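Local coordinates for protein branched-chain amino acid aminotransferase (Thermoproteus uzoniensis, PDB 5CE8) that probably transfers the amino group of leucine, isoleucine and valine to 2-oxoglutarate, using pyridoxal 5'-phosphate as cofactor, at residues 90-99 with 299-307; 200-211 with 248-258. All coordinates share one frame; numbering follows the deposited sequence.

Contact 1 (90-99 with 299-307)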
loop_
_atom_site.group_PDB
_atom_site.type_symbol
_atom_site.label_atom_id
_atom_site.label_comp_id
_atom_site.label_asym_id
_atom_site.label_seq_id
_atom_site.Cartn_x
_atom_site.Cartn_y
_atom_site.Cartn_z
ATOM N N VAL A 90 -25.623 -21.295 -30.618
ATOM C CA VAL A 90 -26.928 -21.798 -30.995
ATOM C C VAL A 90 -26.852 -23.124 -31.780
ATOM O O VAL A 90 -27.645 -24.054 -31.478
ATOM C CB VAL A 90 -27.765 -20.685 -31.703
ATOM C CG1 VAL A 90 -28.856 -21.243 -32.585
ATOM C CG2 VAL A 90 -28.321 -19.759 -30.664
ATOM N N GLU A 91 -25.853 -23.259 -32.651
ATOM C CA GLU A 91 -25.597 -24.507 -33.368
ATOM C C GLU A 91 -25.055 -25.569 -32.509
ATOM O O GLU A 91 -25.400 -26.705 -32.713
ATOM C CB GLU A 91 -24.623 -24.298 -34.510
ATOM C CG GLU A 91 -25.195 -23.425 -35.630
ATOM C CD GLU A 91 -24.113 -22.612 -36.331
ATOM O OE1 GLU A 91 -22.932 -22.928 -36.113
ATOM O OE2 GLU A 91 -24.410 -21.644 -37.087
ATOM N N THR A 92 -24.202 -25.244 -31.540
ATOM C CA THR A 92 -23.696 -26.296 -30.626
ATOM C C THR A 92 -24.804 -26.902 -29.765
ATOM O O THR A 92 -24.864 -28.156 -29.555
ATOM C CB THR A 92 -22.599 -25.743 -29.691
ATOM O OG1 THR A 92 -21.661 -25.080 -30.506
ATOM C CG2 THR A 92 -21.901 -26.825 -28.864
ATOM N N VAL A 93 -25.670 -26.028 -29.247
ATOM C CA VAL A 93 -26.794 -26.523 -28.513
ATOM C C VAL A 93 -27.647 -27.432 -29.430
ATOM O O VAL A 93 -27.992 -28.589 -29.040
ATOM C CB VAL A 93 -27.581 -25.368 -27.850
ATOM C CG1 VAL A 93 -28.719 -25.905 -27.067
ATOM C CG2 VAL A 93 -26.658 -24.506 -26.925
ATOM N N ARG A 94 -27.971 -26.922 -30.615
ATOM C CA ARG A 94 -28.822 -27.664 -31.555
ATOM C C ARG A 94 -28.229 -29.017 -31.965
ATOM O O ARG A 94 -28.911 -30.059 -31.908
ATOM C CB ARG A 94 -29.051 -26.839 -32.805
ATOM C CG ARG A 94 -30.151 -25.858 -32.691
ATOM C CD ARG A 94 -30.494 -25.405 -34.073
ATOM N NE ARG A 94 -31.411 -24.310 -33.971
ATOM C CZ ARG A 94 -31.343 -23.153 -34.624
ATOM N NH1 ARG A 94 -30.367 -22.879 -35.520
ATOM N NH2 ARG A 94 -32.295 -22.263 -34.370
ATOM N N ALA A 95 -26.939 -29.006 -32.300
ATOM C CA ALA A 95 -26.203 -30.227 -32.592
ATOM C C ALA A 95 -26.389 -31.279 -31.557
ATOM O O ALA A 95 -26.555 -32.456 -31.889
ATOM C CB ALA A 95 -24.720 -29.959 -32.784
ATOM N N ASN A 96 -26.374 -30.896 -30.290
ATOM C CA ASN A 96 -26.522 -31.866 -29.209
ATOM C C ASN A 96 -27.969 -32.291 -28.818
ATOM O O ASN A 96 -28.157 -33.099 -27.927
ATOM C CB ASN A 96 -25.817 -31.269 -28.030
ATOM C CG ASN A 96 -24.320 -31.258 -28.228
ATOM O OD1 ASN A 96 -23.699 -32.329 -28.104
ATOM N ND2 ASN A 96 -23.729 -30.088 -28.557
ATOM N N GLY A 97 -28.960 -31.692 -29.427
ATOM C CA GLY A 97 -30.369 -31.879 -29.071
ATOM C C GLY A 97 -30.758 -31.610 -27.646
ATOM O O GLY A 97 -31.698 -32.232 -27.132
ATOM N N PHE A 98 -30.081 -30.666 -26.993
ATOM C CA PHE A 98 -30.372 -30.390 -25.609
ATOM C C PHE A 98 -31.723 -29.727 -25.470
ATOM O O PHE A 98 -32.085 -28.862 -26.323
ATOM C CB PHE A 98 -29.306 -29.443 -25.010
ATOM C CG PHE A 98 -27.998 -30.108 -24.740
ATOM C CD1 PHE A 98 -27.967 -31.363 -24.063
ATOM C CD2 PHE A 98 -26.796 -29.510 -25.155
ATOM C CE1 PHE A 98 -26.752 -32.017 -23.830
ATOM C CE2 PHE A 98 -25.590 -30.161 -24.901
ATOM C CZ PHE A 98 -25.563 -31.406 -24.249
ATOM N N LYS A 99 -32.452 -30.167 -24.437
ATOM C CA LYS A 99 -33.773 -29.609 -24.057
ATOM C C LYS A 99 -33.806 -29.564 -22.539
ATOM O O LYS A 99 -34.661 -30.206 -21.880
ATOM C CB LYS A 99 -34.966 -30.449 -24.574
ATOM C CG LYS A 99 -35.245 -30.278 -26.047
ATOM C CD LYS A 99 -36.199 -31.366 -26.599
ATOM C CE LYS A 99 -36.177 -31.451 -28.138
ATOM N NZ LYS A 99 -36.104 -30.089 -28.744
ATOM N N TYR A 299 -38.150 -8.125 -20.965
ATOM C CA TYR A 299 -36.772 -8.698 -21.076
ATOM C C TYR A 299 -36.587 -9.732 -22.109
ATOM O O TYR A 299 -35.530 -10.404 -22.145
ATOM C CB TYR A 299 -36.292 -9.213 -19.720
ATOM C CG TYR A 299 -36.081 -8.015 -18.856
ATOM C CD1 TYR A 299 -35.164 -7.038 -19.247
ATOM C CD2 TYR A 299 -36.841 -7.796 -17.720
ATOM C CE1 TYR A 299 -34.933 -5.892 -18.479
ATOM C CE2 TYR A 299 -36.633 -6.612 -16.958
ATOM C CZ TYR A 299 -35.665 -5.674 -17.347
ATOM O OH TYR A 299 -35.429 -4.477 -16.613
ATOM N N LEU A 300 -37.591 -9.855 -22.967
ATOM C CA LEU A 300 -37.608 -10.925 -23.936
ATOM C C LEU A 300 -36.438 -10.735 -24.897
ATOM O O LEU A 300 -35.843 -11.751 -25.366
ATOM C CB LEU A 300 -39.000 -11.119 -24.571
ATOM C CG LEU A 300 -39.979 -11.995 -23.710
ATOM C CD1 LEU A 300 -41.374 -12.143 -24.369
ATOM C CD2 LEU A 300 -39.507 -13.363 -23.396
ATOM N N PRO A 301 -36.020 -9.461 -25.118
ATOM C CA PRO A 301 -34.797 -9.302 -25.885
ATOM C C PRO A 301 -33.501 -9.900 -25.365
ATOM O O PRO A 301 -32.594 -10.050 -26.133
ATOM C CB PRO A 301 -34.664 -7.782 -25.991
ATOM C CG PRO A 301 -36.098 -7.331 -26.034
ATOM C CD PRO A 301 -36.888 -8.256 -25.193
ATOM N N TRP A 302 -33.423 -10.256 -24.094
ATOM C CA TRP A 302 -32.251 -10.919 -23.529
ATOM C C TRP A 302 -32.244 -12.429 -23.727
ATOM O O TRP A 302 -31.243 -13.094 -23.377
ATOM C CB TRP A 302 -32.198 -10.717 -21.996
ATOM C CG TRP A 302 -31.783 -9.365 -21.629
ATOM C CD1 TRP A 302 -31.108 -8.437 -22.407
ATOM C CD2 TRP A 302 -31.892 -8.791 -20.352
ATOM N NE1 TRP A 302 -30.903 -7.276 -21.666
ATOM C CE2 TRP A 302 -31.355 -7.486 -20.403
ATOM C CE3 TRP A 302 -32.407 -9.235 -19.169
ATOM C CZ2 TRP A 302 -31.326 -6.643 -19.280
ATOM C CZ3 TRP A 302 -32.413 -8.367 -18.048
ATOM C CH2 TRP A 302 -31.882 -7.110 -18.119
ATOM N N LEU A 303 -33.325 -12.966 -24.271
ATOM C CA LEU A 303 -33.497 -14.385 -24.364
ATOM C C LEU A 303 -33.400 -14.879 -25.783
ATOM O O LEU A 303 -34.217 -14.498 -26.589
ATOM C CB LEU A 303 -34.871 -14.708 -23.838
ATOM C CG LEU A 303 -34.843 -15.141 -22.371
ATOM C CD1 LEU A 303 -34.483 -13.958 -21.476
ATOM C CD2 LEU A 303 -36.195 -15.713 -22.026
ATOM N N THR A 304 -32.418 -15.752 -26.090
ATOM C CA THR A 304 -32.149 -16.188 -27.452
ATOM C C THR A 304 -32.720 -17.554 -27.632
ATOM O O THR A 304 -32.229 -18.468 -26.967
ATOM C CB THR A 304 -30.650 -16.273 -27.777
ATOM O OG1 THR A 304 -30.120 -14.953 -27.765
ATOM C CG2 THR A 304 -30.453 -16.859 -29.191
ATOM N N PRO A 305 -33.756 -17.716 -28.506
ATOM C CA PRO A 305 -34.332 -19.051 -28.613
ATOM C C PRO A 305 -33.409 -19.948 -29.394
ATOM O O PRO A 305 -32.846 -19.517 -30.414
ATOM C CB PRO A 305 -35.639 -18.842 -29.414
ATOM C CG PRO A 305 -35.512 -17.555 -30.088
ATOM C CD PRO A 305 -34.577 -16.719 -29.236
ATOM N N VAL A 306 -33.294 -21.179 -28.932
ATOM C CA VAL A 306 -32.473 -22.194 -29.591
ATOM C C VAL A 306 -33.247 -22.953 -30.731
ATOM O O VAL A 306 -32.654 -23.397 -31.758
ATOM C CB VAL A 306 -32.039 -23.209 -28.483
ATOM C CG1 VAL A 306 -31.616 -24.569 -29.005
ATOM C CG2 VAL A 306 -30.909 -22.585 -27.699
ATOM N N TYR A 307 -34.555 -23.136 -30.533
ATOM C CA TYR A 307 -35.384 -23.963 -31.447
ATOM C C TYR A 307 -36.528 -23.183 -32.106
ATOM O O TYR A 307 -36.874 -22.108 -31.631
ATOM C CB TYR A 307 -35.895 -25.174 -30.661
ATOM C CG TYR A 307 -34.775 -26.069 -30.144
ATOM C CD1 TYR A 307 -34.008 -26.828 -31.027
ATOM C CD2 TYR A 307 -34.482 -26.146 -28.770
ATOM C CE1 TYR A 307 -32.994 -27.660 -30.566
ATOM C CE2 TYR A 307 -33.467 -26.965 -28.296
ATOM C CZ TYR A 307 -32.706 -27.718 -29.208
ATOM O OH TYR A 307 -31.673 -28.540 -28.754
#
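Val93 and Val306 form the tight part of this contact between the last turns of helix 82-95 and the C-terminal tail. Their side chains cross at about a right angle, Val93 CG1 reaching Val306 CG1 at 3.7 Å, and Leu55 of the neighbouring strand 55-58 packs on Val93 as well. One turn earlier Val90 CG2 meets Thr304 CG2 at 3.9 Å, methyl against methyl. These residues seat the tail on the helix just where strand 303-305, an edge strand of the antiparallel sheet within this chain, runs out beside strand 55-58.

The solvent side is polar and looser. Arg94 lies extended from CG to NE and brings the edge of its guanidinium to Val306 O, which takes two weak, bent bonds, from NE at 2.7 Å and from NH2 at 2.9 Å; Val90 CG1 lies against one guanidinium face. Past the aliphatic part of Arg94, in the opposite direction, runs the C-terminal Tyr307. With CG beside its own backbone N (chi1 -62°), its ring reaches the loop that follows the helix, where Gly97 closes the last turn in a Schellman motif. There Tyr307 OH donates a bond to Phe98 O at the ring edge; its modelled length, 2.5 Å, is doubtfully short. Val306 CG1 lies toward the rim of one ring face, and Lys99 NZ sits over the centre of the other, a cation-pi contact with NZ 4.1 Å from the centroid and 9° off the normal.

Val306 thus works both ways, its side chain packed on Val93 and its carbonyl held by Arg94, while Tyr307 is held through its hydroxyl and ring; backbone bonds from Thr304 and Val306 to strand 55-58 imply a tail fixed by sheet and helix together.

Contact 2 (200-211 with 248-258). With PLP (pyridoxal-5'-phosphate), chain D.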
loop_
_atom_site.group_PDB
_atom_site.type_symbol
_atom_site.label_atom_id
_atom_site.label_comp_id
_atom_site.label_asym_id
_atom_site.label_seq_id
_atom_site.Cartn_x
_atom_site.Cartn_y
_atom_site.Cartn_z
ATOM N N GLU A 200 -18.122 -14.778 -8.192
ATOM C CA GLU A 200 -19.469 -14.154 -8.063
ATOM C C GLU A 200 -19.317 -12.742 -7.688
ATOM O O GLU A 200 -18.436 -12.472 -6.864
ATOM C CB GLU A 200 -20.257 -14.808 -6.923
ATOM C CG GLU A 200 -20.576 -16.341 -7.025
ATOM C CD GLU A 200 -19.442 -17.221 -6.473
ATOM O OE1 GLU A 200 -19.536 -18.434 -6.614
ATOM O OE2 GLU A 200 -18.406 -16.768 -5.961
ATOM N N ASN A 201 -20.246 -11.877 -8.100
ATOM C CA ASN A 201 -20.272 -10.484 -7.573
ATOM C C ASN A 201 -21.078 -10.567 -6.303
ATOM O O ASN A 201 -21.766 -11.583 -6.030
ATOM C CB ASN A 201 -20.865 -9.466 -8.499
ATOM C CG ASN A 201 -20.011 -9.247 -9.771
ATOM O OD1 ASN A 201 -20.462 -9.518 -10.823
ATOM N ND2 ASN A 201 -18.783 -8.812 -9.631
ATOM N N ILE A 202 -20.918 -9.554 -5.488
ATOM C CA ILE A 202 -21.512 -9.512 -4.121
ATOM C C ILE A 202 -22.391 -8.268 -3.993
ATOM O O ILE A 202 -22.036 -7.176 -4.493
ATOM C CB ILE A 202 -20.444 -9.349 -3.015
ATOM C CG1 ILE A 202 -19.371 -10.385 -3.189
ATOM C CG2 ILE A 202 -21.021 -9.511 -1.589
ATOM C CD1 ILE A 202 -18.256 -10.327 -2.148
ATOM N N PHE A 203 -23.542 -8.437 -3.305
ATOM C CA PHE A 203 -24.455 -7.361 -2.965
ATOM C C PHE A 203 -24.794 -7.395 -1.466
ATOM O O PHE A 203 -25.045 -8.455 -0.882
ATOM C CB PHE A 203 -25.783 -7.489 -3.777
ATOM C CG PHE A 203 -25.713 -7.010 -5.178
ATOM C CD1 PHE A 203 -25.280 -7.859 -6.176
ATOM C CD2 PHE A 203 -26.288 -5.808 -5.551
ATOM C CE1 PHE A 203 -25.234 -7.486 -7.490
ATOM C CE2 PHE A 203 -26.256 -5.435 -6.916
ATOM C CZ PHE A 203 -25.718 -6.263 -7.872
ATOM N N ILE A 204 -24.868 -6.240 -0.811
ATOM C CA ILE A 204 -25.485 -6.281 0.501
ATOM C C ILE A 204 -26.765 -5.452 0.518
ATOM O O ILE A 204 -26.914 -4.618 -0.277
ATOM C CB ILE A 204 -24.493 -5.840 1.602
ATOM C CG1 ILE A 204 -24.110 -4.374 1.418
ATOM C CG2 ILE A 204 -23.297 -6.818 1.616
ATOM C CD1 ILE A 204 -23.316 -3.838 2.594
ATOM N N VAL A 205 -27.596 -5.618 1.545
ATOM C CA VAL A 205 -28.658 -4.658 1.817
ATOM C C VAL A 205 -28.380 -4.046 3.173
ATOM O O VAL A 205 -28.124 -4.675 4.111
ATOM C CB VAL A 205 -30.053 -5.175 1.724
ATOM C CG1 VAL A 205 -31.066 -4.084 1.818
ATOM C CG2 VAL A 205 -30.318 -5.856 0.405
ATOM N N ARG A 206 -28.414 -2.746 3.228
ATOM C CA ARG A 206 -28.027 -2.078 4.451
ATOM C C ARG A 206 -29.024 -0.978 4.527
ATOM O O ARG A 206 -28.959 -0.019 3.754
ATOM C CB ARG A 206 -26.624 -1.567 4.340
ATOM C CG ARG A 206 -26.145 -0.710 5.490
ATOM C CD ARG A 206 -24.687 -0.344 5.281
ATOM N NE ARG A 206 -24.220 0.384 6.460
ATOM C CZ ARG A 206 -24.535 1.644 6.702
ATOM N NH1 ARG A 206 -25.279 2.321 5.837
ATOM N NH2 ARG A 206 -24.091 2.243 7.800
ATOM N N ARG A 207 -29.951 -1.122 5.491
ATOM C CA ARG A 207 -30.938 -0.041 5.774
ATOM C C ARG A 207 -31.704 0.377 4.505
ATOM O O ARG A 207 -31.833 1.577 4.154
ATOM C CB ARG A 207 -30.227 1.200 6.321
ATOM C CG ARG A 207 -29.292 0.918 7.432
ATOM C CD ARG A 207 -28.873 2.151 8.238
ATOM N NE ARG A 207 -27.842 1.585 9.130
ATOM C CZ ARG A 207 -26.897 2.241 9.787
ATOM N NH1 ARG A 207 -26.841 3.553 9.719
ATOM N NH2 ARG A 207 -25.994 1.561 10.515
ATOM N N GLY A 208 -32.171 -0.638 3.825
ATOM C CA GLY A 208 -33.090 -0.488 2.708
ATOM C C GLY A 208 -32.422 -0.167 1.434
ATOM O O GLY A 208 -33.085 0.079 0.437
ATOM N N VAL A 209 -31.100 -0.139 1.444
ATOM C CA VAL A 209 -30.384 0.219 0.273
ATOM C C VAL A 209 -29.480 -0.918 -0.122
ATOM O O VAL A 209 -28.643 -1.428 0.681
ATOM C CB VAL A 209 -29.494 1.432 0.534
ATOM C CG1 VAL A 209 -28.727 1.689 -0.733
ATOM C CG2 VAL A 209 -30.353 2.635 0.953
ATOM N N LEU A 210 -29.586 -1.250 -1.407
ATOM C CA LEU A 210 -28.808 -2.286 -1.998
ATOM C C LEU A 210 -27.440 -1.625 -2.368
ATOM O O LEU A 210 -27.344 -0.490 -2.972
ATOM C CB LEU A 210 -29.613 -2.775 -3.175
ATOM C CG LEU A 210 -29.365 -4.017 -3.999
ATOM C CD1 LEU A 210 -29.418 -5.190 -3.086
ATOM C CD2 LEU A 210 -30.459 -4.071 -5.035
ATOM N N MET A 211 -26.374 -2.278 -1.944
ATOM C CA MET A 211 -25.008 -1.787 -2.232
ATOM C C MET A 211 -24.169 -2.864 -2.873
ATOM O O MET A 211 -24.190 -4.017 -2.464
ATOM C CB MET A 211 -24.313 -1.339 -0.927
ATOM C CG MET A 211 -25.008 -0.230 -0.235
ATOM S SD MET A 211 -24.243 -0.030 1.403
ATOM C CE MET A 211 -22.722 0.819 0.986
ATOM N N GLU A 248 -19.435 -3.650 7.226
ATOM C CA GLU A 248 -20.749 -3.482 6.584
ATOM C C GLU A 248 -21.254 -4.844 6.167
ATOM O O GLU A 248 -22.454 -5.064 6.129
ATOM C CB GLU A 248 -20.676 -2.564 5.352
ATOM C CG GLU A 248 -20.258 -1.162 5.710
ATOM C CD GLU A 248 -20.001 -0.321 4.512
ATOM O OE1 GLU A 248 -19.359 -0.838 3.553
ATOM O OE2 GLU A 248 -20.382 0.912 4.555
ATOM N N LEU A 249 -20.370 -5.774 5.885
ATOM C CA LEU A 249 -20.864 -7.116 5.536
ATOM C C LEU A 249 -21.461 -7.848 6.826
ATOM O O LEU A 249 -22.552 -8.522 6.804
ATOM C CB LEU A 249 -19.718 -7.963 5.041
ATOM C CG LEU A 249 -19.771 -8.671 3.678
ATOM C CD1 LEU A 249 -18.715 -9.769 3.718
ATOM C CD2 LEU A 249 -21.118 -9.242 3.295
ATOM N N TYR A 250 -20.644 -7.810 7.879
ATOM C CA TYR A 250 -20.939 -8.386 9.201
ATOM C C TYR A 250 -22.270 -7.870 9.743
ATOM O O TYR A 250 -22.961 -8.620 10.436
ATOM C CB TYR A 250 -19.804 -8.054 10.155
ATOM C CG TYR A 250 -18.523 -8.904 10.089
ATOM C CD1 TYR A 250 -18.262 -9.813 9.034
ATOM C CD2 TYR A 250 -17.591 -8.766 11.044
ATOM C CE1 TYR A 250 -17.080 -10.561 9.002
ATOM C CE2 TYR A 250 -16.413 -9.435 11.035
ATOM C CZ TYR A 250 -16.187 -10.399 10.022
ATOM O OH TYR A 250 -15.008 -11.059 10.060
ATOM N N ALA A 251 -22.518 -6.574 9.565
ATOM C CA ALA A 251 -23.688 -5.802 9.995
ATOM C C ALA A 251 -24.806 -5.690 8.997
ATOM O O ALA A 251 -25.804 -5.042 9.247
ATOM C CB ALA A 251 -23.229 -4.388 10.367
ATOM N N ALA A 252 -24.664 -6.230 7.796
ATOM C CA ALA A 252 -25.719 -6.094 6.822
ATOM C C ALA A 252 -27.034 -6.713 7.271
ATOM O O ALA A 252 -27.031 -7.725 7.947
ATOM C CB ALA A 252 -25.333 -6.798 5.469
ATOM N N ASP A 253 -28.133 -6.129 6.812
ATOM C CA ASP A 253 -29.464 -6.735 6.889
ATOM C C ASP A 253 -29.616 -7.965 6.034
ATOM O O ASP A 253 -30.295 -8.913 6.424
ATOM C CB ASP A 253 -30.537 -5.695 6.511
ATOM C CG ASP A 253 -30.484 -4.448 7.433
ATOM O OD1 ASP A 253 -30.183 -4.634 8.620
ATOM O OD2 ASP A 253 -30.686 -3.312 6.960
ATOM N N GLU A 254 -28.896 -7.983 4.927
ATOM C CA GLU A 254 -28.905 -9.098 3.946
ATOM C C GLU A 254 -27.700 -9.005 3.082
ATOM O O GLU A 254 -27.053 -7.938 2.973
ATOM C CB GLU A 254 -30.102 -9.118 2.919
ATOM C CG GLU A 254 -31.440 -8.618 3.317
ATOM C CD GLU A 254 -32.447 -8.668 2.183
ATOM O OE1 GLU A 254 -32.420 -9.641 1.339
ATOM O OE2 GLU A 254 -33.313 -7.761 2.205
ATOM N N ALA A 255 -27.414 -10.136 2.444
ATOM C CA ALA A 255 -26.271 -10.308 1.521
ATOM C C ALA A 255 -26.519 -11.449 0.574
ATOM O O ALA A 255 -27.227 -12.419 0.889
ATOM C CB ALA A 255 -24.949 -10.543 2.254
ATOM N N PHE A 256 -26.050 -11.255 -0.626
ATOM C CA PHE A 256 -26.126 -12.272 -1.667
ATOM C C PHE A 256 -25.028 -12.142 -2.736
ATOM O O PHE A 256 -24.522 -11.066 -3.035
ATOM C CB PHE A 256 -27.522 -12.301 -2.317
ATOM C CG PHE A 256 -27.976 -11.046 -3.008
ATOM C CD1 PHE A 256 -28.555 -10.016 -2.295
ATOM C CD2 PHE A 256 -27.889 -10.903 -4.397
ATOM C CE1 PHE A 256 -29.086 -8.862 -2.930
ATOM C CE2 PHE A 256 -28.414 -9.777 -5.017
ATOM C CZ PHE A 256 -28.950 -8.716 -4.292
ATOM N N PHE A 257 -24.704 -13.295 -3.296
ATOM C CA PHE A 257 -23.833 -13.453 -4.450
ATOM C C PHE A 257 -24.688 -13.582 -5.714
ATOM O O PHE A 257 -25.829 -14.126 -5.696
ATOM C CB PHE A 257 -23.126 -14.784 -4.397
ATOM C CG PHE A 257 -22.020 -14.897 -3.403
ATOM C CD1 PHE A 257 -20.927 -14.100 -3.484
ATOM C CD2 PHE A 257 -22.073 -15.880 -2.359
ATOM C CE1 PHE A 257 -19.865 -14.271 -2.605
ATOM C CE2 PHE A 257 -21.040 -16.010 -1.469
ATOM C CZ PHE A 257 -19.911 -15.206 -1.594
ATOM N N VAL A 258 -24.113 -13.094 -6.833
ATOM C CA VAL A 258 -24.734 -13.145 -8.154
ATOM C C VAL A 258 -23.640 -13.590 -9.145
ATOM O O VAL A 258 -22.424 -13.260 -8.933
ATOM C CB VAL A 258 -25.451 -11.835 -8.581
ATOM C CG1 VAL A 258 -26.408 -11.386 -7.491
ATOM C CG2 VAL A 258 -24.469 -10.743 -8.869
HETATM N N1 PLP D . -16.815 -12.396 -10.644
HETATM C C2 PLP D . -15.768 -12.910 -11.282
HETATM C C2A PLP D . -14.395 -12.844 -10.685
HETATM C C3 PLP D . -15.938 -13.638 -12.532
HETATM O O3 PLP D . -14.844 -14.252 -13.135
HETATM C C4 PLP D . -17.310 -13.739 -13.102
HETATM C C4A PLP D . -17.610 -14.452 -14.405
HETATM C C5 PLP D . -18.388 -13.088 -12.305
HETATM C C6 PLP D . -18.037 -12.445 -11.085
HETATM C C5A PLP D . -19.850 -13.124 -12.651
HETATM O O4P PLP D . -20.099 -12.635 -13.920
HETATM P P PLP D . -21.425 -13.071 -14.654
HETATM O O1P PLP D . -21.474 -14.632 -14.781
HETATM O O2P PLP D . -22.532 -12.403 -13.957
HETATM O O3P PLP D . -21.344 -12.602 -16.080
HETATM O O HOH W 1 -32.321 -3.452 4.889
#
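Phe203 and Phe256 lie side by side on neighbouring antiparallel strands, their ring planes almost parallel, 2° apart, but slid so far that they barely overlap. Phe203 CB lies over one face of the Phe256 ring instead, a CH-pi contact at 3.6 Å from the centroid. The ring gets there because Phe256 CG lies between its backbone N and carbonyl carbon (chi1 61°). Leu210 CD1 meets its edge, and Val258 CG2 that of Phe203, 3.6 Å from CE1; helices 223-235 and 279-292 cover this side. On the other side of the sheet Ile204 CG2 touches Leu249 CD2 at 3.7 Å.

Backbone bonds pair Asn201 with Val258, Phe203 with Phe256 and Val205 with Glu254. Strands 201-206 and 209-212 make a beta hairpin, closed by a type I' turn, and 254-259 flanks it. Register slips at a classic beta bulge, Asp253 and Glu254 both facing Val205, whose O takes only weak bonds from their N atoms.

Among polar side chains, Asp253 OD2 accepts from Arg207 N at 2.7 Å and from a water bound to Gly208 N. The Arg206 and Arg207 guanidinium groups instead salt-bridge Glu221 of the second subunit. At the far end Glu200 and Asn201 line the cofactor pocket, Glu200 C lying 3.6 Å from PLP C6.

How the contacts relate
The two contacts sit about 33 Å apart between centres and share no element; their nearest atoms are about 12 Å apart. Contact 2 is the buried one, two strands of the mixed sheet joined by aromatic packing and a ladder of backbone bonds that weakens at its bulge, and it runs from the cofactor to the subunit interface. Contact 1 is only partly buried, a helix end against the C-terminal tail at one edge of the antiparallel sheet, and no other chain of the assembly touches it. Its polar bonds all involve a side chain, whereas those of contact 2 are mostly backbone to backbone. Arginines serve both, binding a carbonyl within the chain in 90-99 with 299-307 and another subunit's carboxylate in 200-211.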